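Copper-containing nitrite reductase (Hyphomicrobium denitrificans 1NES1, PDB 6TFO) probably reduces nitrite to nitric oxide with electrons from cytochrome c, as a multi-domain copper enzyme of the multicopper oxidase family. Local coordinates at residues Y296-T310 with K320-N332. Sequence-based numbering, arbitrary orientation.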
ATOM      1  N   TYR C 296     -20.206  33.624  31.054  1.00 49.27           N
ATOM      2  CA  TYR C 296     -19.446  33.813  29.793  1.00 47.64           C
ATOM      3  C   TYR C 296     -18.990  32.443  29.270  1.00 46.97           C
ATOM      4  O   TYR C 296     -18.144  31.799  29.915  1.00 47.20           O
ATOM      5  CB  TYR C 296     -18.252  34.705  30.108  1.00 46.45           C
ATOM      6  CG  TYR C 296     -17.383  35.110  28.950  1.00 43.38           C
ATOM      7  CD1 TYR C 296     -17.797  35.014  27.633  1.00 42.40           C
ATOM      8  CD2 TYR C 296     -16.155  35.683  29.203  1.00 38.83           C
ATOM      9  CE1 TYR C 296     -16.994  35.461  26.600  1.00 41.38           C
ATOM     10  CE2 TYR C 296     -15.348  36.142  28.186  1.00 39.54           C
ATOM     11  CZ  TYR C 296     -15.761  36.026  26.878  1.00 41.26           C
ATOM     12  OH  TYR C 296     -14.928  36.476  25.892  1.00 45.41           O
ATOM     13  N   VAL C 297     -19.576  31.983  28.165  1.00 44.27           N
ATOM     14  CA  VAL C 297     -19.237  30.681  27.527  1.00 42.60           C
ATOM     15  C   VAL C 297     -19.046  30.884  26.014  1.00 46.22           C
ATOM     16  O   VAL C 297     -19.911  31.512  25.369  1.00 41.94           O
ATOM     17  CB  VAL C 297     -20.289  29.605  27.840  1.00 42.14           C
ATOM     18  CG1 VAL C 297     -19.977  28.308  27.110  1.00 41.18           C
ATOM     19  CG2 VAL C 297     -20.414  29.359  29.338  1.00 41.52           C
ATOM     20  N   MET C 298     -17.943  30.355  25.471  1.00 45.00           N
ATOM     21  CA  MET C 298     -17.667  30.355  24.018  1.00 41.82           C
ATOM     22  C   MET C 298     -17.213  28.960  23.573  1.00 45.11           C
ATOM     23  O   MET C 298     -16.462  28.294  24.317  1.00 41.39           O
ATOM     24  CB  MET C 298     -16.620  31.408  23.649  1.00 41.71           C
ATOM     25  CG  MET C 298     -17.135  32.818  23.788  1.00 40.22           C
ATOM     26  SD  MET C 298     -16.212  34.027  22.803  1.00 40.66           S
ATOM     27  CE  MET C 298     -17.073  33.954  21.234  1.00 40.38           C
ATOM     28  N   GLN C 299     -17.705  28.519  22.409  1.00 43.33           N
ATOM     29  CA  GLN C 299     -17.412  27.187  21.824  1.00 42.02           C
ATOM     30  C   GLN C 299     -16.439  27.391  20.672  1.00 40.42           C
ATOM     31  O   GLN C 299     -16.621  28.328  19.874  1.00 42.25           O
ATOM     32  CB  GLN C 299     -18.697  26.493  21.359  1.00 42.88           C
ATOM     33  CG  GLN C 299     -18.475  25.231  20.552  1.00 39.14           C
ATOM     34  CD  GLN C 299     -19.788  24.584  20.213  1.00 40.93           C
ATOM     35  OE1 GLN C 299     -20.720  24.575  21.023  1.00 40.48           O
ATOM     36  NE2 GLN C 299     -19.865  24.045  19.003  1.00 38.30           N
ATOM     37  N   GLY C 300     -15.456  26.506  20.574  1.00 43.83           N
ATOM     38  CA  GLY C 300     -14.558  26.473  19.410  1.00 44.58           C
ATOM     39  C   GLY C 300     -14.015  25.088  19.172  1.00 42.82           C
ATOM     40  O   GLY C 300     -14.287  24.172  19.993  1.00 34.49           O
ATOM     41  N   GLU C 301     -13.272  24.958  18.079  1.00 44.50           N
ATOM     42  CA  GLU C 301     -12.690  23.677  17.618  1.00 45.67           C
ATOM     43  C   GLU C 301     -11.157  23.799  17.575  1.00 44.66           C
ATOM     44  O   GLU C 301     -10.625  24.891  17.317  1.00 44.79           O
ATOM     45  CB  GLU C 301     -13.247  23.282  16.241  1.00 49.19           C
ATOM     46  CG  GLU C 301     -14.736  23.545  16.019  1.00 46.95           C
ATOM     47  CD  GLU C 301     -15.068  24.686  15.074  1.00 46.63           C
ATOM     48  OE1 GLU C 301     -14.269  24.945  14.137  1.00 51.70           O
ATOM     49  OE2 GLU C 301     -16.139  25.302  15.245  1.00 46.33           O
ATOM     50  N   ILE C 302     -10.471  22.686  17.806  1.00 42.71           N
ATOM     51  CA  ILE C 302      -9.002  22.561  17.627  1.00 46.62           C
ATOM     52  C   ILE C 302      -8.756  21.355  16.706  1.00 43.36           C
ATOM     53  O   ILE C 302      -9.435  20.315  16.858  1.00 38.74           O
ATOM     54  CB  ILE C 302      -8.294  22.503  19.005  1.00 47.96           C
ATOM     55  CG1 ILE C 302      -8.330  23.874  19.685  1.00 45.64           C
ATOM     56  CG2 ILE C 302      -6.874  21.973  18.878  1.00 51.08           C
ATOM     57  CD1 ILE C 302      -7.706  23.911  21.055  1.00 44.05           C
ATOM     58  N   TYR C 303      -7.850  21.544  15.751  1.00 44.38           N
ATOM     59  CA  TYR C 303      -7.561  20.629  14.617  1.00 47.20           C
ATOM     60  C   TYR C 303      -6.148  20.067  14.815  1.00 45.39           C
ATOM     61  O   TYR C 303      -5.166  20.704  14.410  1.00 49.28           O
ATOM     62  CB  TYR C 303      -7.698  21.390  13.294  1.00 43.96           C
ATOM     63  CG  TYR C 303      -9.068  21.941  13.023  1.00 44.96           C
ATOM     64  CD1 TYR C 303      -9.506  23.105  13.640  1.00 47.37           C
ATOM     65  CD2 TYR C 303      -9.940  21.292  12.166  1.00 43.64           C
ATOM     66  CE1 TYR C 303     -10.776  23.622  13.397  1.00 44.02           C
ATOM     67  CE2 TYR C 303     -11.209  21.795  11.908  1.00 42.52           C
ATOM     68  CZ  TYR C 303     -11.634  22.960  12.527  1.00 42.63           C
ATOM     69  OH  TYR C 303     -12.887  23.456  12.295  1.00 39.89           O
ATOM     70  N   THR C 304      -6.041  18.913  15.467  1.00 42.89           N
ATOM     71  CA  THR C 304      -4.743  18.298  15.828  1.00 40.49           C
ATOM     72  C   THR C 304      -4.403  17.161  14.869  1.00 40.50           C
ATOM     73  O   THR C 304      -5.340  16.468  14.394  1.00 41.04           O
ATOM     74  CB  THR C 304      -4.745  17.805  17.276  1.00 40.73           C
ATOM     75  OG1 THR C 304      -5.826  16.886  17.448  1.00 35.48           O
ATOM     76  CG2 THR C 304      -4.864  18.943  18.266  1.00 41.95           C
ATOM     77  N   VAL C 305      -3.097  16.975  14.642  1.00 40.99           N
ATOM     78  CA  VAL C 305      -2.498  15.846  13.875  1.00 41.70           C
ATOM     79  C   VAL C 305      -3.034  14.535  14.460  1.00 43.07           C
ATOM     80  O   VAL C 305      -3.545  13.726  13.677  1.00 42.09           O
ATOM     81  CB  VAL C 305      -0.959  15.902  13.902  1.00 44.84           C
ATOM     82  CG1 VAL C 305      -0.328  14.634  13.334  1.00 45.36           C
ATOM     83  CG2 VAL C 305      -0.414  17.131  13.178  1.00 45.14           C
ATOM     84  N   LYS C 306      -2.940  14.359  15.782  1.00 47.12           N
ATOM     85  CA  LYS C 306      -3.313  13.103  16.490  1.00 48.38           C
ATOM     86  C   LYS C 306      -4.753  13.186  16.980  1.00 48.96           C
ATOM     87  O   LYS C 306      -5.243  14.259  17.329  1.00 45.43           O
ATOM     88  CB  LYS C 306      -2.419  12.822  17.707  1.00 52.14           C
ATOM     89  CG  LYS C 306      -0.922  12.691  17.447  1.00 57.48           C
ATOM     90  CD  LYS C 306      -0.558  11.541  16.538  1.00 66.16           C
ATOM     91  CE  LYS C 306       0.936  11.402  16.345  1.00 72.54           C
ATOM     92  NZ  LYS C 306       1.283  10.030  15.916  1.00 82.59           N
ATOM     93  N   PRO C 307      -5.449  12.029  17.075  1.00 49.75           N
ATOM     94  CA  PRO C 307      -6.847  12.004  17.493  1.00 48.29           C
ATOM     95  C   PRO C 307      -7.054  12.572  18.900  1.00 48.03           C
ATOM     96  O   PRO C 307      -6.104  12.608  19.687  1.00 52.85           O
ATOM     97  CB  PRO C 307      -7.214  10.517  17.501  1.00 47.82           C
ATOM     98  CG  PRO C 307      -6.171   9.855  16.627  1.00 46.12           C
ATOM     99  CD  PRO C 307      -4.923  10.684  16.801  1.00 47.24           C
ATOM    100  N   PHE C 308      -8.288  12.992  19.178  1.00 45.58           N
ATOM    101  CA  PHE C 308      -8.759  13.305  20.547  1.00 45.42           C
ATOM    102  C   PHE C 308      -8.334  12.174  21.494  1.00 45.33           C
ATOM    103  O   PHE C 308      -8.529  11.008  21.127  1.00 45.00           O
ATOM    104  CB  PHE C 308     -10.277  13.466  20.575  1.00 45.32           C
ATOM    105  CG  PHE C 308     -10.819  13.738  21.952  1.00 45.42           C
ATOM    106  CD1 PHE C 308     -10.836  15.025  22.457  1.00 43.53           C
ATOM    107  CD2 PHE C 308     -11.290  12.703  22.752  1.00 47.64           C
ATOM    108  CE1 PHE C 308     -11.312  15.277  23.732  1.00 46.50           C
ATOM    109  CE2 PHE C 308     -11.775  12.958  24.027  1.00 49.45           C
ATOM    110  CZ  PHE C 308     -11.784  14.245  24.514  1.00 50.17           C
ATOM    111  N   GLY C 309      -7.789  12.512  22.667  1.00 42.55           N
ATOM    112  CA  GLY C 309      -7.437  11.545  23.725  1.00 48.53           C
ATOM    113  C   GLY C 309      -5.963  11.180  23.710  1.00 50.26           C
ATOM    114  O   GLY C 309      -5.522  10.521  24.631  1.00 57.91           O
ATOM    115  N   THR C 310      -5.221  11.612  22.692  1.00 53.71           N
ATOM    116  CA  THR C 310      -3.757  11.409  22.577  1.00 50.88           C
ATOM    117  C   THR C 310      -3.051  12.304  23.600  1.00 50.23           C
ATOM    118  O   THR C 310      -3.340  13.501  23.611  1.00 51.46           O
ATOM    119  CB  THR C 310      -3.282  11.717  21.159  1.00 51.14           C
ATOM    120  OG1 THR C 310      -4.094  11.011  20.220  1.00 45.85           O
ATOM    121  CG2 THR C 310      -1.830  11.349  20.974  1.00 54.66           C
ATOM    122  N   LYS C 320      -6.663  19.296   8.107  1.00 40.98           N
ATOM    123  CA  LYS C 320      -7.891  19.105   8.920  1.00 42.42           C
ATOM    124  C   LYS C 320      -8.614  20.455   9.091  1.00 42.95           C
ATOM    125  O   LYS C 320      -9.849  20.492   8.946  1.00 42.39           O
ATOM    126  CB  LYS C 320      -7.543  18.456  10.259  1.00 42.09           C
ATOM    127  CG  LYS C 320      -7.328  16.952  10.186  1.00 43.75           C
ATOM    128  CD  LYS C 320      -6.941  16.379  11.512  1.00 45.61           C
ATOM    129  CE  LYS C 320      -6.496  14.932  11.432  1.00 45.51           C
ATOM    130  NZ  LYS C 320      -6.222  14.414  12.794  1.00 48.54           N
ATOM    131  N   LEU C 321      -7.868  21.523   9.360  1.00 42.93           N
ATOM    132  CA  LEU C 321      -8.414  22.892   9.534  1.00 44.02           C
ATOM    133  C   LEU C 321      -9.162  23.312   8.261  1.00 42.14           C
ATOM    134  O   LEU C 321     -10.350  23.629   8.378  1.00 45.85           O
ATOM    135  CB  LEU C 321      -7.283  23.866   9.887  1.00 41.69           C
ATOM    136  CG  LEU C 321      -7.706  25.325  10.050  1.00 41.69           C
ATOM    137  CD1 LEU C 321      -8.746  25.480  11.142  1.00 40.30           C
ATOM    138  CD2 LEU C 321      -6.505  26.207  10.331  1.00 43.47           C
ATOM    139  N   ILE C 322      -8.529  23.293   7.090  1.00 39.17           N
ATOM    140  CA  ILE C 322      -9.167  23.792   5.830  1.00 45.97           C
ATOM    141  C   ILE C 322     -10.272  22.836   5.357  1.00 46.31           C
ATOM    142  O   ILE C 322     -11.095  23.261   4.526  1.00 49.50           O
ATOM    143  CB  ILE C 322      -8.139  24.086   4.715  1.00 47.30           C
ATOM    144  CG1 ILE C 322      -7.431  22.830   4.206  1.00 54.17           C
ATOM    145  CG2 ILE C 322      -7.169  25.157   5.189  1.00 45.84           C
ATOM    146  CD1 ILE C 322      -6.609  23.076   2.942  1.00 61.54           C
ATOM    147  N   SER C 323     -10.303  21.597   5.844  1.00 50.72           N
ATOM    148  CA  SER C 323     -11.328  20.574   5.486  1.00 52.55           C
ATOM    149  C   SER C 323     -12.403  20.487   6.570  1.00 46.22           C
ATOM    150  O   SER C 323     -13.340  19.696   6.380  1.00 49.17           O
ATOM    151  CB  SER C 323     -10.723  19.208   5.278  1.00 49.84           C
ATOM    152  OG  SER C 323      -9.599  19.261   4.422  1.00 69.26           O
ATOM    153  N   GLU C 324     -12.248  21.214   7.678  1.00 43.60           N
ATOM    154  CA  GLU C 324     -13.268  21.282   8.759  1.00 50.56           C
ATOM    155  C   GLU C 324     -13.437  19.888   9.376  1.00 51.82           C
ATOM    156  O   GLU C 324     -14.585  19.401   9.455  1.00 46.49           O
ATOM    157  CB  GLU C 324     -14.602  21.818   8.215  1.00 47.92           C
ATOM    158  CG  GLU C 324     -14.465  23.126   7.454  1.00 45.69           C
ATOM    159  CD  GLU C 324     -15.766  23.774   7.029  1.00 46.66           C
ATOM    160  OE1 GLU C 324     -16.822  23.377   7.526  1.00 47.24           O
ATOM    161  OE2 GLU C 324     -15.711  24.669   6.195  1.00 47.68           O
ATOM    162  N   LYS C 325     -12.329  19.269   9.784  1.00 51.23           N
ATOM    163  CA  LYS C 325     -12.320  17.937  10.444  1.00 52.41           C
ATOM    164  C   LYS C 325     -11.578  18.071  11.765  1.00 45.96           C
ATOM    165  O   LYS C 325     -10.464  17.594  11.907  1.00 46.03           O
ATOM    166  CB  LYS C 325     -11.641  16.868   9.576  1.00 56.97           C
ATOM    167  CG  LYS C 325     -12.007  16.807   8.098  1.00 68.92           C
ATOM    168  CD  LYS C 325     -12.612  15.489   7.584  1.00 76.56           C
ATOM    169  CE  LYS C 325     -14.127  15.535   7.506  1.00 86.30           C
ATOM    170  NZ  LYS C 325     -14.616  16.710   6.732  1.00 83.42           N
ATOM    171  N   PRO C 326     -12.155  18.744  12.773  1.00 44.80           N
ATOM    172  CA  PRO C 326     -11.455  18.963  14.028  1.00 45.10           C
ATOM    173  C   PRO C 326     -11.444  17.706  14.903  1.00 44.30           C
ATOM    174  O   PRO C 326     -12.206  16.780  14.653  1.00 44.46           O
ATOM    175  CB  PRO C 326     -12.307  20.043  14.693  1.00 49.10           C
ATOM    176  CG  PRO C 326     -13.702  19.716  14.222  1.00 46.13           C
ATOM    177  CD  PRO C 326     -13.513  19.308  12.778  1.00 46.75           C
ATOM    178  N   GLU C 327     -10.579  17.713  15.911  1.00 43.56           N
ATOM    179  CA  GLU C 327     -10.439  16.601  16.883  1.00 43.81           C
ATOM    180  C   GLU C 327     -11.040  17.030  18.213  1.00 41.16           C
ATOM    181  O   GLU C 327     -11.577  16.171  18.911  1.00 39.40           O
ATOM    182  CB  GLU C 327      -8.967  16.228  17.061  1.00 46.69           C
ATOM    183  CG  GLU C 327      -8.346  15.536  15.849  1.00 46.87           C
ATOM    184  CD  GLU C 327      -9.032  14.248  15.446  1.00 44.88           C
ATOM    185  OE1 GLU C 327      -9.645  13.570  16.334  1.00 44.95           O
ATOM    186  OE2 GLU C 327      -8.971  13.954  14.240  1.00 44.12           O
ATOM    187  N   TYR C 328     -10.922  18.318  18.539  1.00 42.29           N
ATOM    188  CA  TYR C 328     -11.407  18.895  19.818  1.00 47.77           C
ATOM    189  C   TYR C 328     -12.528  19.906  19.542  1.00 46.25           C
ATOM    190  O   TYR C 328     -12.362  20.794  18.682  1.00 42.97           O
ATOM    191  CB  TYR C 328     -10.247  19.515  20.592  1.00 47.65           C
ATOM    192  CG  TYR C 328      -9.211  18.519  21.054  1.00 44.28           C
ATOM    193  CD1 TYR C 328      -8.233  18.044  20.190  1.00 40.49           C
ATOM    194  CD2 TYR C 328      -9.201  18.068  22.363  1.00 43.95           C
ATOM    195  CE1 TYR C 328      -7.276  17.141  20.615  1.00 41.91           C
ATOM    196  CE2 TYR C 328      -8.252  17.160  22.808  1.00 43.63           C
ATOM    197  CZ  TYR C 328      -7.295  16.689  21.927  1.00 43.56           C
ATOM    198  OH  TYR C 328      -6.346  15.811  22.358  1.00 48.62           O
ATOM    199  N   PHE C 329     -13.659  19.716  20.234  1.00 43.79           N
ATOM    200  CA  PHE C 329     -14.775  20.684  20.381  1.00 42.67           C
ATOM    201  C   PHE C 329     -14.781  21.141  21.842  1.00 39.39           C
ATOM    202  O   PHE C 329     -15.005  20.262  22.719  1.00 38.65           O
ATOM    203  CB  PHE C 329     -16.097  20.012  20.016  1.00 42.13           C
ATOM    204  CG  PHE C 329     -16.373  19.933  18.543  1.00 43.68           C
ATOM    205  CD1 PHE C 329     -16.911  21.011  17.866  1.00 42.73           C
ATOM    206  CD2 PHE C 329     -16.077  18.788  17.828  1.00 45.33           C
ATOM    207  CE1 PHE C 329     -17.171  20.934  16.505  1.00 44.24           C
ATOM    208  CE2 PHE C 329     -16.328  18.720  16.466  1.00 45.02           C
ATOM    209  CZ  PHE C 329     -16.880  19.791  15.813  1.00 40.03           C
ATOM    210  N   LEU C 330     -14.536  22.427  22.101  1.00 34.89           N
ATOM    211  CA  LEU C 330     -14.258  22.920  23.478  1.00 40.39           C
ATOM    212  C   LEU C 330     -15.143  24.110  23.885  1.00 42.79           C
ATOM    213  O   LEU C 330     -15.366  25.038  23.055  1.00 44.15           O
ATOM    214  CB  LEU C 330     -12.781  23.315  23.563  1.00 41.48           C
ATOM    215  CG  LEU C 330     -11.790  22.247  23.107  1.00 40.33           C
ATOM    216  CD1 LEU C 330     -10.420  22.871  22.922  1.00 40.62           C
ATOM    217  CD2 LEU C 330     -11.754  21.081  24.083  1.00 39.41           C
ATOM    218  N   PHE C 331     -15.574  24.098  25.152  1.00 45.04           N
ATOM    219  CA  PHE C 331     -16.058  25.297  25.888  1.00 44.78           C
ATOM    220  C   PHE C 331     -14.871  25.910  26.629  1.00 45.72           C
ATOM    221  O   PHE C 331     -14.235  25.194  27.394  1.00 45.06           O
ATOM    222  CB  PHE C 331     -17.164  24.946  26.886  1.00 40.38           C
ATOM    223  CG  PHE C 331     -18.466  24.491  26.277  1.00 36.92           C
ATOM    224  CD1 PHE C 331     -19.020  25.158  25.194  1.00 36.65           C
ATOM    225  CD2 PHE C 331     -19.158  23.413  26.807  1.00 38.17           C
ATOM    226  CE1 PHE C 331     -20.218  24.737  24.641  1.00 35.18           C
ATOM    227  CE2 PHE C 331     -20.370  23.001  26.262  1.00 35.19           C
ATOM    228  CZ  PHE C 331     -20.887  23.652  25.173  1.00 36.95           C
ATOM    229  N   ASN C 332     -14.583  27.188  26.368  1.00 51.95           N
ATOM    230  CA  ASN C 332     -13.597  28.009  27.117  1.00 49.54           C
ATOM    231  C   ASN C 332     -12.264  27.256  27.132  1.00 49.97           C
ATOM    232  O   ASN C 332     -11.646  27.139  28.214  1.00 50.65           O
ATOM    233  CB  ASN C 332     -14.096  28.354  28.528  1.00 50.48           C
ATOM    234  CG  ASN C 332     -15.328  29.240  28.555  1.00 49.02           C
ATOM    235  OD1 ASN C 332     -16.071  29.333  27.581  1.00 46.21           O
ATOM    236  ND2 ASN C 332     -15.568  29.898  29.673  1.00 40.56           N
TER
HETATM  237  O   HOH W   1      -6.739  14.641  24.573  1.00 47.01           O
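The Tyr303 ring is wedged between Pro326 CB, 3.6 Å from its centroid over one face, and Leu321 CD1, 3.8 Å from it over the opposite face, both as CH-pi contacts. Lys325 N lies at the ring edge, and the hydroxyl donates to Glu301 OE1 and meets Asn362. Over one face of Tyr328 comes Phe308 CD1, 3.4 Å from Tyr328 CE2, the two ring planes inclined at 57°; Thr304 OG1 sits at the Tyr328 edge. Lys320, extended beyond CG, brings NZ to 2.7 Å from Thr304 O, in the carbonyl plane, and to Val305 O from above its plane; a salt bridge to Glu327 OE2 completes the grip. Because Glu327 is bent at chi2 (-59°), its OE1 turns back to accept Phe308 N, 3.2 Å away, from above the carboxylate plane. At the far end Asn332 pairs with the backbone through both amide atoms: OD1 takes Met298 N at 3.0 Å, while ND2 gives a nearly straight bond to Tyr296 O and also reaches Arg150 O. Between these ends Gly300 and Leu330 exchange two backbone bonds, and Ile302 CD1 presses tightly on Leu330 CD1. Ile302 O accepts both Glu327 N and Tyr328 N, the mark of a classic beta bulge. Antiparallel strands 296-302 and 328-331 form the core, 328-331 outermost within the chain in a cupredoxin-like sheet; the loop after 296-302 packs against the helix ended by a Schellman motif at Glu324.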